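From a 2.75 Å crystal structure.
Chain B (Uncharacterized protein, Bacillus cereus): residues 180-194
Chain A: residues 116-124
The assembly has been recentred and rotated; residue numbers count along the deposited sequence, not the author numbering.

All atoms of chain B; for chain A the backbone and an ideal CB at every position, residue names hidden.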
ATOM      1  N   GLN B 180     -27.950   0.135  19.697  1.00 70.11           N
ATOM      2  CA  GLN B 180     -28.534   0.545  18.424  1.00 72.72           C
ATOM      3  C   GLN B 180     -27.864   1.784  17.938  1.00 69.99           C
ATOM      4  O   GLN B 180     -27.387   1.818  16.804  1.00 67.09           O
ATOM      5  CB  GLN B 180     -30.031   0.750  18.539  1.00 77.83           C
ATOM      6  CG  GLN B 180     -30.765  -0.541  18.842  1.00 82.87           C
ATOM      7  CD  GLN B 180     -30.572  -1.577  17.753  1.00 84.20           C
ATOM      8  OE1 GLN B 180     -30.199  -1.247  16.622  1.00 81.88           O
ATOM      9  NE2 GLN B 180     -30.883  -2.831  18.070  1.00 87.16           N
ATOM     10  N   ARG B 181     -27.824   2.801  18.793  1.00 71.41           N
ATOM     11  CA  ARG B 181     -27.171   4.061  18.435  1.00 73.84           C
ATOM     12  C   ARG B 181     -25.738   3.718  18.030  1.00 69.95           C
ATOM     13  O   ARG B 181     -25.215   4.241  17.061  1.00 68.63           O
ATOM     14  CB  ARG B 181     -27.191   5.012  19.615  1.00 76.07           C
ATOM     15  CG  ARG B 181     -28.586   5.417  20.023  1.00 84.45           C
ATOM     16  CD  ARG B 181     -28.598   6.140  21.353  1.00 87.86           C
ATOM     17  NE  ARG B 181     -27.743   7.316  21.384  1.00 90.38           N
ATOM     18  CZ  ARG B 181     -27.605   8.094  22.459  1.00 99.88           C
ATOM     19  NH1 ARG B 181     -28.285   7.824  23.570  1.00106.02           N
ATOM     20  NH2 ARG B 181     -26.798   9.149  22.427  1.00 97.66           N
ATOM     21  N   GLY B 182     -25.129   2.792  18.761  1.00 66.86           N
ATOM     22  CA  GLY B 182     -23.787   2.358  18.466  1.00 67.93           C
ATOM     23  C   GLY B 182     -23.670   1.849  17.048  1.00 67.99           C
ATOM     24  O   GLY B 182     -22.825   2.296  16.295  1.00 72.33           O
ATOM     25  N   LYS B 183     -24.494   0.886  16.689  1.00 71.26           N
ATOM     26  CA  LYS B 183     -24.465   0.337  15.346  1.00 72.92           C
ATOM     27  C   LYS B 183     -24.670   1.446  14.331  1.00 71.88           C
ATOM     28  O   LYS B 183     -24.028   1.449  13.292  1.00 70.73           O
ATOM     29  CB  LYS B 183     -25.605  -0.653  15.170  1.00 82.67           C
ATOM     30  CG  LYS B 183     -25.654  -1.319  13.799  1.00 87.42           C
ATOM     31  CD  LYS B 183     -26.947  -2.085  13.597  1.00 90.33           C
ATOM     32  CE  LYS B 183     -28.127  -1.119  13.591  1.00 96.31           C
ATOM     33  NZ  LYS B 183     -29.428  -1.800  13.346  1.00100.99           N
ATOM     34  N   GLU B 184     -25.598   2.357  14.623  1.00 73.67           N
ATOM     35  CA  GLU B 184     -25.911   3.480  13.723  1.00 76.13           C
ATOM     36  C   GLU B 184     -24.714   4.347  13.504  1.00 69.97           C
ATOM     37  O   GLU B 184     -24.324   4.566  12.376  1.00 71.38           O
ATOM     38  CB  GLU B 184     -27.041   4.349  14.268  1.00 82.16           C
ATOM     39  CG  GLU B 184     -28.365   3.629  14.419  1.00 89.26           C
ATOM     40  CD  GLU B 184     -29.407   4.484  15.095  1.00 97.55           C
ATOM     41  OE1 GLU B 184     -29.168   5.701  15.264  1.00101.08           O
ATOM     42  OE2 GLU B 184     -30.465   3.928  15.468  1.00108.92           O
ATOM     43  N   GLU B 185     -24.144   4.840  14.597  1.00 66.17           N
ATOM     44  CA  GLU B 185     -22.952   5.691  14.550  1.00 64.01           C
ATOM     45  C   GLU B 185     -21.854   4.983  13.798  1.00 60.29           C
ATOM     46  O   GLU B 185     -21.320   5.524  12.843  1.00 61.00           O
ATOM     47  CB  GLU B 185     -22.470   6.051  15.953  1.00 62.12           C
ATOM     48  CG  GLU B 185     -23.480   6.880  16.728  1.00 64.53           C
ATOM     49  CD  GLU B 185     -23.046   7.183  18.145  1.00 66.40           C
ATOM     50  OE1 GLU B 185     -21.810   7.107  18.436  1.00 69.34           O
ATOM     51  OE2 GLU B 185     -23.947   7.530  18.952  1.00 64.30           O
ATOM     52  N   LEU B 186     -21.569   3.744  14.180  1.00 58.91           N
ATOM     53  CA  LEU B 186     -20.543   2.971  13.512  1.00 59.81           C
ATOM     54  C   LEU B 186     -20.749   2.960  12.009  1.00 63.12           C
ATOM     55  O   LEU B 186     -19.790   2.981  11.249  1.00 65.94           O
ATOM     56  CB  LEU B 186     -20.449   1.543  14.058  1.00 58.31           C
ATOM     57  CG  LEU B 186     -19.302   0.733  13.418  1.00 60.53           C
ATOM     58  CD1 LEU B 186     -17.976   1.501  13.408  1.00 59.78           C
ATOM     59  CD2 LEU B 186     -19.090  -0.636  14.060  1.00 58.36           C
ATOM     60  N   LYS B 187     -21.998   2.955  11.574  1.00 69.72           N
ATOM     61  CA  LYS B 187     -22.313   2.954  10.149  1.00 72.97           C
ATOM     62  C   LYS B 187     -22.033   4.329   9.577  1.00 72.45           C
ATOM     63  O   LYS B 187     -21.407   4.453   8.532  1.00 70.32           O
ATOM     64  CB  LYS B 187     -23.776   2.581   9.951  1.00 78.27           C
ATOM     65  CG  LYS B 187     -24.209   2.456   8.511  1.00 83.91           C
ATOM     66  CD  LYS B 187     -25.664   2.038   8.508  1.00 85.85           C
ATOM     67  CE  LYS B 187     -26.079   1.468   7.171  1.00 90.93           C
ATOM     68  NZ  LYS B 187     -27.507   1.044   7.189  1.00 96.91           N
ATOM     69  N   GLU B 188     -22.479   5.354  10.291  1.00 76.60           N
ATOM     70  CA  GLU B 188     -22.288   6.743   9.871  1.00 83.60           C
ATOM     71  C   GLU B 188     -20.815   7.008   9.635  1.00 79.74           C
ATOM     72  O   GLU B 188     -20.450   7.531   8.591  1.00 83.25           O
ATOM     73  CB  GLU B 188     -22.819   7.733  10.916  1.00 91.13           C
ATOM     74  CG  GLU B 188     -24.307   7.632  11.253  1.00100.89           C
ATOM     75  CD  GLU B 188     -25.230   7.936  10.077  1.00116.44           C
ATOM     76  OE1 GLU B 188     -24.724   8.207   8.966  1.00126.57           O
ATOM     77  OE2 GLU B 188     -26.475   7.936  10.265  1.00119.12           O
ATOM     78  N   HIS B 189     -19.968   6.650  10.600  1.00 72.56           N
ATOM     79  CA  HIS B 189     -18.543   6.857  10.431  1.00 70.48           C
ATOM     80  C   HIS B 189     -18.014   6.097   9.232  1.00 72.47           C
ATOM     81  O   HIS B 189     -17.271   6.642   8.416  1.00 74.71           O
ATOM     82  CB  HIS B 189     -17.732   6.452  11.658  1.00 67.83           C
ATOM     83  CG  HIS B 189     -17.981   7.302  12.858  1.00 67.52           C
ATOM     84  ND1 HIS B 189     -18.528   6.808  14.022  1.00 68.29           N
ATOM     85  CD2 HIS B 189     -17.816   8.630  13.054  1.00 69.24           C
ATOM     86  CE1 HIS B 189     -18.652   7.786  14.897  1.00 68.87           C
ATOM     87  NE2 HIS B 189     -18.238   8.905  14.331  1.00 71.62           N
ATOM     88  N   TYR B 190     -18.377   4.822   9.151  1.00 73.62           N
ATOM     89  CA  TYR B 190     -17.948   3.960   8.042  1.00 76.08           C
ATOM     90  C   TYR B 190     -18.420   4.469   6.681  1.00 77.89           C
ATOM     91  O   TYR B 190     -17.636   4.526   5.740  1.00 80.24           O
ATOM     92  CB  TYR B 190     -18.408   2.520   8.264  1.00 74.50           C
ATOM     93  CG  TYR B 190     -18.162   1.590   7.091  1.00 75.83           C
ATOM     94  CD1 TYR B 190     -16.939   0.936   6.923  1.00 77.13           C
ATOM     95  CD2 TYR B 190     -19.169   1.327   6.181  1.00 78.19           C
ATOM     96  CE1 TYR B 190     -16.726   0.055   5.864  1.00 78.85           C
ATOM     97  CE2 TYR B 190     -18.965   0.464   5.117  1.00 80.65           C
ATOM     98  CZ  TYR B 190     -17.750  -0.175   4.957  1.00 80.14           C
ATOM     99  OH  TYR B 190     -17.570  -1.035   3.887  1.00 79.90           O
ATOM    100  N   VAL B 191     -19.691   4.827   6.568  1.00 79.44           N
ATOM    101  CA  VAL B 191     -20.198   5.334   5.290  1.00 84.68           C
ATOM    102  C   VAL B 191     -19.376   6.547   4.872  1.00 88.41           C
ATOM    103  O   VAL B 191     -18.761   6.550   3.814  1.00 91.76           O
ATOM    104  CB  VAL B 191     -21.698   5.674   5.354  1.00 83.19           C
ATOM    105  CG1 VAL B 191     -22.119   6.453   4.132  1.00 85.10           C
ATOM    106  CG2 VAL B 191     -22.514   4.395   5.506  1.00 82.99           C
ATOM    107  N   LYS B 192     -19.334   7.553   5.735  1.00 91.47           N
ATOM    108  CA  LYS B 192     -18.570   8.770   5.480  1.00 92.95           C
ATOM    109  C   LYS B 192     -17.152   8.466   4.986  1.00 89.31           C
ATOM    110  O   LYS B 192     -16.661   9.115   4.076  1.00 92.02           O
ATOM    111  CB  LYS B 192     -18.514   9.587   6.760  1.00 94.79           C
ATOM    112  CG  LYS B 192     -17.666  10.843   6.709  1.00 99.91           C
ATOM    113  CD  LYS B 192     -17.774  11.569   8.048  1.00102.67           C
ATOM    114  CE  LYS B 192     -16.849  12.773   8.135  1.00105.43           C
ATOM    115  NZ  LYS B 192     -15.420  12.360   8.087  1.00106.07           N
ATOM    116  N   PHE B 193     -16.508   7.463   5.566  1.00 85.42           N
ATOM    117  CA  PHE B 193     -15.160   7.108   5.165  1.00 88.06           C
ATOM    118  C   PHE B 193     -15.073   6.533   3.767  1.00 91.75           C
ATOM    119  O   PHE B 193     -14.217   6.939   2.999  1.00101.56           O
ATOM    120  CB  PHE B 193     -14.526   6.112   6.130  1.00 86.95           C
ATOM    121  CG  PHE B 193     -13.113   5.724   5.754  1.00 89.63           C
ATOM    122  CD1 PHE B 193     -12.880   4.696   4.854  1.00 90.75           C
ATOM    123  CD2 PHE B 193     -12.017   6.386   6.302  1.00 86.47           C
ATOM    124  CE1 PHE B 193     -11.585   4.333   4.509  1.00 90.85           C
ATOM    125  CE2 PHE B 193     -10.720   6.020   5.969  1.00 87.30           C
ATOM    126  CZ  PHE B 193     -10.505   4.994   5.067  1.00 89.19           C
ATOM    127  N   ILE B 194     -15.909   5.558   3.441  1.00 95.06           N
ATOM    128  CA  ILE B 194     -15.853   4.964   2.096  1.00101.47           C
ATOM    129  C   ILE B 194     -16.373   5.900   0.996  1.00105.36           C
ATOM    130  O   ILE B 194     -15.927   5.795  -0.141  1.00110.29           O
ATOM    131  CB  ILE B 194     -16.566   3.585   1.986  1.00103.34           C
ATOM    132  CG1 ILE B 194     -18.079   3.717   2.188  1.00107.54           C
ATOM    133  CG2 ILE B 194     -15.946   2.576   2.953  1.00 99.65           C
ATOM    134  CD1 ILE B 194     -18.838   2.416   1.997  1.00109.73           C
TER
ATOM    135  N   UNK A 116     -26.228  17.552  24.881  1.00104.78           N
ATOM    136  CA  UNK A 116     -25.170  17.756  23.896  1.00102.18           C
ATOM    137  C   UNK A 116     -24.447  16.494  23.389  1.00 97.43           C
ATOM    138  O   UNK A 116     -23.479  16.599  22.635  1.00 97.23           O
ATOM    139  CB  UNK A 116     -24.129  18.699  24.502  1.00102.18           C
ATOM    140  N   UNK A 117     -24.881  15.306  23.798  1.00 94.43           N
ATOM    141  CA  UNK A 117     -24.228  14.085  23.326  1.00 86.48           C
ATOM    142  C   UNK A 117     -24.029  14.173  21.815  1.00 86.56           C
ATOM    143  O   UNK A 117     -24.846  14.770  21.116  1.00 95.47           O
ATOM    144  CB  UNK A 117     -25.049  12.847  23.693  1.00 86.48           C
ATOM    145  N   UNK A 118     -22.917  13.642  21.317  1.00 82.15           N
ATOM    146  CA  UNK A 118     -22.653  13.654  19.881  1.00 79.58           C
ATOM    147  C   UNK A 118     -21.529  12.678  19.574  1.00 73.10           C
ATOM    148  O   UNK A 118     -20.645  12.456  20.391  1.00 71.26           O
ATOM    149  CB  UNK A 118     -22.297  15.061  19.397  1.00 79.58           C
ATOM    150  N   UNK A 119     -21.583  12.066  18.401  1.00 70.64           N
ATOM    151  CA  UNK A 119     -20.555  11.137  17.998  1.00 65.43           C
ATOM    152  C   UNK A 119     -19.305  11.939  17.654  1.00 68.49           C
ATOM    153  O   UNK A 119     -19.366  13.136  17.344  1.00 69.31           O
ATOM    154  CB  UNK A 119     -21.014  10.278  16.818  1.00 65.43           C
ATOM    155  N   UNK A 120     -18.170  11.271  17.734  1.00 67.81           N
ATOM    156  CA  UNK A 120     -16.914  11.889  17.421  1.00 69.03           C
ATOM    157  C   UNK A 120     -16.021  10.743  17.004  1.00 69.49           C
ATOM    158  O   UNK A 120     -16.270   9.598  17.361  1.00 71.41           O
ATOM    159  CB  UNK A 120     -16.342  12.692  18.592  1.00 69.03           C
ATOM    160  N   UNK A 121     -14.999  11.045  16.225  1.00 69.97           N
ATOM    161  CA  UNK A 121     -14.079  10.031  15.781  1.00 65.66           C
ATOM    162  C   UNK A 121     -12.751  10.708  15.522  1.00 68.00           C
ATOM    163  O   UNK A 121     -12.705  11.898  15.180  1.00 72.81           O
ATOM    164  CB  UNK A 121     -14.596   9.304  14.538  1.00 65.66           C
ATOM    165  N   UNK A 122     -11.679   9.946  15.692  1.00 63.24           N
ATOM    166  CA  UNK A 122     -10.351  10.428  15.467  1.00 61.69           C
ATOM    167  C   UNK A 122      -9.702   9.510  14.498  1.00 61.90           C
ATOM    168  O   UNK A 122      -9.686   8.312  14.722  1.00 65.03           O
ATOM    169  CB  UNK A 122      -9.549  10.534  16.766  1.00 61.69           C
ATOM    170  N   UNK A 123      -9.201  10.058  13.401  1.00 65.69           N
ATOM    171  CA  UNK A 123      -8.497   9.262  12.410  1.00 68.61           C
ATOM    172  C   UNK A 123      -7.007   9.502  12.571  1.00 70.93           C
ATOM    173  O   UNK A 123      -6.569  10.603  12.910  1.00 74.28           O
ATOM    174  CB  UNK A 123      -8.960   9.602  10.992  1.00 68.61           C
ATOM    175  N   UNK A 124      -6.240   8.449  12.351  1.00 69.80           N
ATOM    176  CA  UNK A 124      -4.803   8.495  12.432  1.00 69.00           C
ATOM    177  C   UNK A 124      -4.305   7.818  11.166  1.00 68.80           C
ATOM    178  O   UNK A 124      -4.081   6.614  11.143  1.00 65.04           O
ATOM    179  CB  UNK A 124      -4.272   7.826  13.701  1.00 69.00           C
TER

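Chain B offers one face of a helix, along which R181(B), E185(B), H189(B), K192(B) and F193(B) point toward chain A. Strand 120-124 of chain A runs at 42° to the helix.

Position 116 is out of reach of the helix, and its ideal CB meets nothing. Almost any residue would suit. It is T116(A).

At 117 the CA-to-CB bond points toward the helix. The ideal CB lies 4.3 Å from NH2 of R181(B), so a positive charge is the main feature here. An acidic side chain suits best; a neutral acceptor such as Gln is also possible. E117(A) is found, and its OE1 accepts a hydrogen bond from R181(B) NH2 at 2.6 Å. The N-H points almost straight at the oxygen, which lies near the guanidinium plane, and the pair is also a salt bridge.

Position 118 has an extended backbone, and its CA-to-CB bond points away. Chain B sets no demand, and a long polar residue is acceptable. R118(A) makes a long charge pair within its own chain, to the residue at 120.

At 119 the CA-to-CB bond points toward the helix at close range. The ideal CB is 3.6 Å from E185(B) OE1 and 3.9 Å from H189(B) CE1. Little space is left in that direction, so Gly, Ala or Ser would fit. A119(A) rests its CB against both side chains.

Position 120 starts the strand. Its CA-to-CB bond points away, so polar residues suit. D120(A) turns OD1 back to the backbone N of 121, a weak hydrogen bond of 3.0 Å. Its carbonyl O lies 3.7 Å from H189(B) NE2, a contact only.

At 121 the CA-to-CB bond points toward the helix again. The ideal CB is 3.6 Å from H189(B) CD2. A compact residue such as Val, Thr or Ala would pack against the imidazole. V121(A) does so, its CB 3.6 Å from H189(B) CD2.

Position 122 is out of reach. Many residues suit, polar or charged among them. K122(A) extends with every chi angle t.

At 123 the CA-to-CB bond points toward the helix, but the ideal CB touches nothing. A long side chain is needed to reach F193(B): an aromatic or Met. Y123(A) bridges the gap. Its CE1 lies 3.6 Å from F193(B) CD2. The ring planes are near parallel but slid apart, so they barely overlap. Its OH comes 3.5 Å from H189(B) O.

Position 124 is out of reach. A beta-branched residue suits the strand, and I124(A) is found.

Chain A, residues 116-124: TERADVKYI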
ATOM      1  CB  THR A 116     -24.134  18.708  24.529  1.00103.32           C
ATOM      2  OG1 THR A 116     -24.791  19.925  24.893  1.00109.30           O
ATOM      3  CG2 THR A 116     -22.977  19.024  23.599  1.00105.35           C
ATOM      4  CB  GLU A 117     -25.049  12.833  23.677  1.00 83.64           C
ATOM      5  CG  GLU A 117     -25.131  12.506  25.167  1.00 84.82           C
ATOM      6  CD  GLU A 117     -25.866  11.195  25.473  1.00 88.87           C
ATOM      7  OE1 GLU A 117     -26.535  10.635  24.571  1.00 89.59           O
ATOM      8  OE2 GLU A 117     -25.779  10.713  26.633  1.00 88.94           O
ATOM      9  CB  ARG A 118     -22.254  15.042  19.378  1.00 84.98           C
ATOM     10  CG  ARG A 118     -20.847  15.484  19.760  1.00 87.51           C
ATOM     11  CD  ARG A 118     -20.541  16.871  19.233  1.00 91.40           C
ATOM     12  NE  ARG A 118     -19.098  17.148  19.322  1.00 95.47           N
ATOM     13  CZ  ARG A 118     -18.213  16.973  18.326  1.00 95.99           C
ATOM     14  NH1 ARG A 118     -18.600  16.580  17.109  1.00 93.13           N
ATOM     15  NH2 ARG A 118     -16.925  17.248  18.533  1.00 94.35           N
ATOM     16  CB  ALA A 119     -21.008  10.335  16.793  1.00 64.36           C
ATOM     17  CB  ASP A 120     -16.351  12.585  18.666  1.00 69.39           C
ATOM     18  CG  ASP A 120     -15.210  13.572  18.350  1.00 68.07           C
ATOM     19  OD1 ASP A 120     -14.912  13.856  17.154  1.00 64.12           O
ATOM     20  OD2 ASP A 120     -14.682  14.117  19.338  1.00 64.69           O
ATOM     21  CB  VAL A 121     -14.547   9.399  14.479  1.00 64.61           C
ATOM     22  CG1 VAL A 121     -14.527  10.431  13.363  1.00 65.52           C
ATOM     23  CG2 VAL A 121     -13.666   8.212  14.106  1.00 64.90           C
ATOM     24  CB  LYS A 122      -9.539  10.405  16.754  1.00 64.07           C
ATOM     25  CG  LYS A 122      -8.066  10.754  16.553  1.00 68.15           C
ATOM     26  CD  LYS A 122      -7.321  10.807  17.869  1.00 70.41           C
ATOM     27  CE  LYS A 122      -5.887  11.257  17.668  1.00 76.24           C
ATOM     28  NZ  LYS A 122      -5.117  11.371  18.937  1.00 76.71           N
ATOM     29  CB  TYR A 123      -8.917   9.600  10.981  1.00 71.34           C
ATOM     30  CG  TYR A 123     -10.308   9.151  10.592  1.00 73.32           C
ATOM     31  CD1 TYR A 123     -10.530   7.864  10.098  1.00 73.97           C
ATOM     32  CD2 TYR A 123     -11.393  10.017  10.683  1.00 75.30           C
ATOM     33  CE1 TYR A 123     -11.799   7.446   9.735  1.00 77.20           C
ATOM     34  CE2 TYR A 123     -12.669   9.619  10.315  1.00 77.54           C
ATOM     35  CZ  TYR A 123     -12.874   8.331   9.838  1.00 81.88           C
ATOM     36  OH  TYR A 123     -14.156   7.929   9.472  1.00 84.49           O
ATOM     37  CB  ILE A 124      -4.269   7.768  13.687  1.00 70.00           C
ATOM     38  CG1 ILE A 124      -4.859   8.377  14.954  1.00 69.58           C
ATOM     39  CG2 ILE A 124      -2.751   7.851  13.770  1.00 72.15           C
ATOM     40  CD1 ILE A 124      -4.344   7.735  16.227  1.00 67.99           C
TER
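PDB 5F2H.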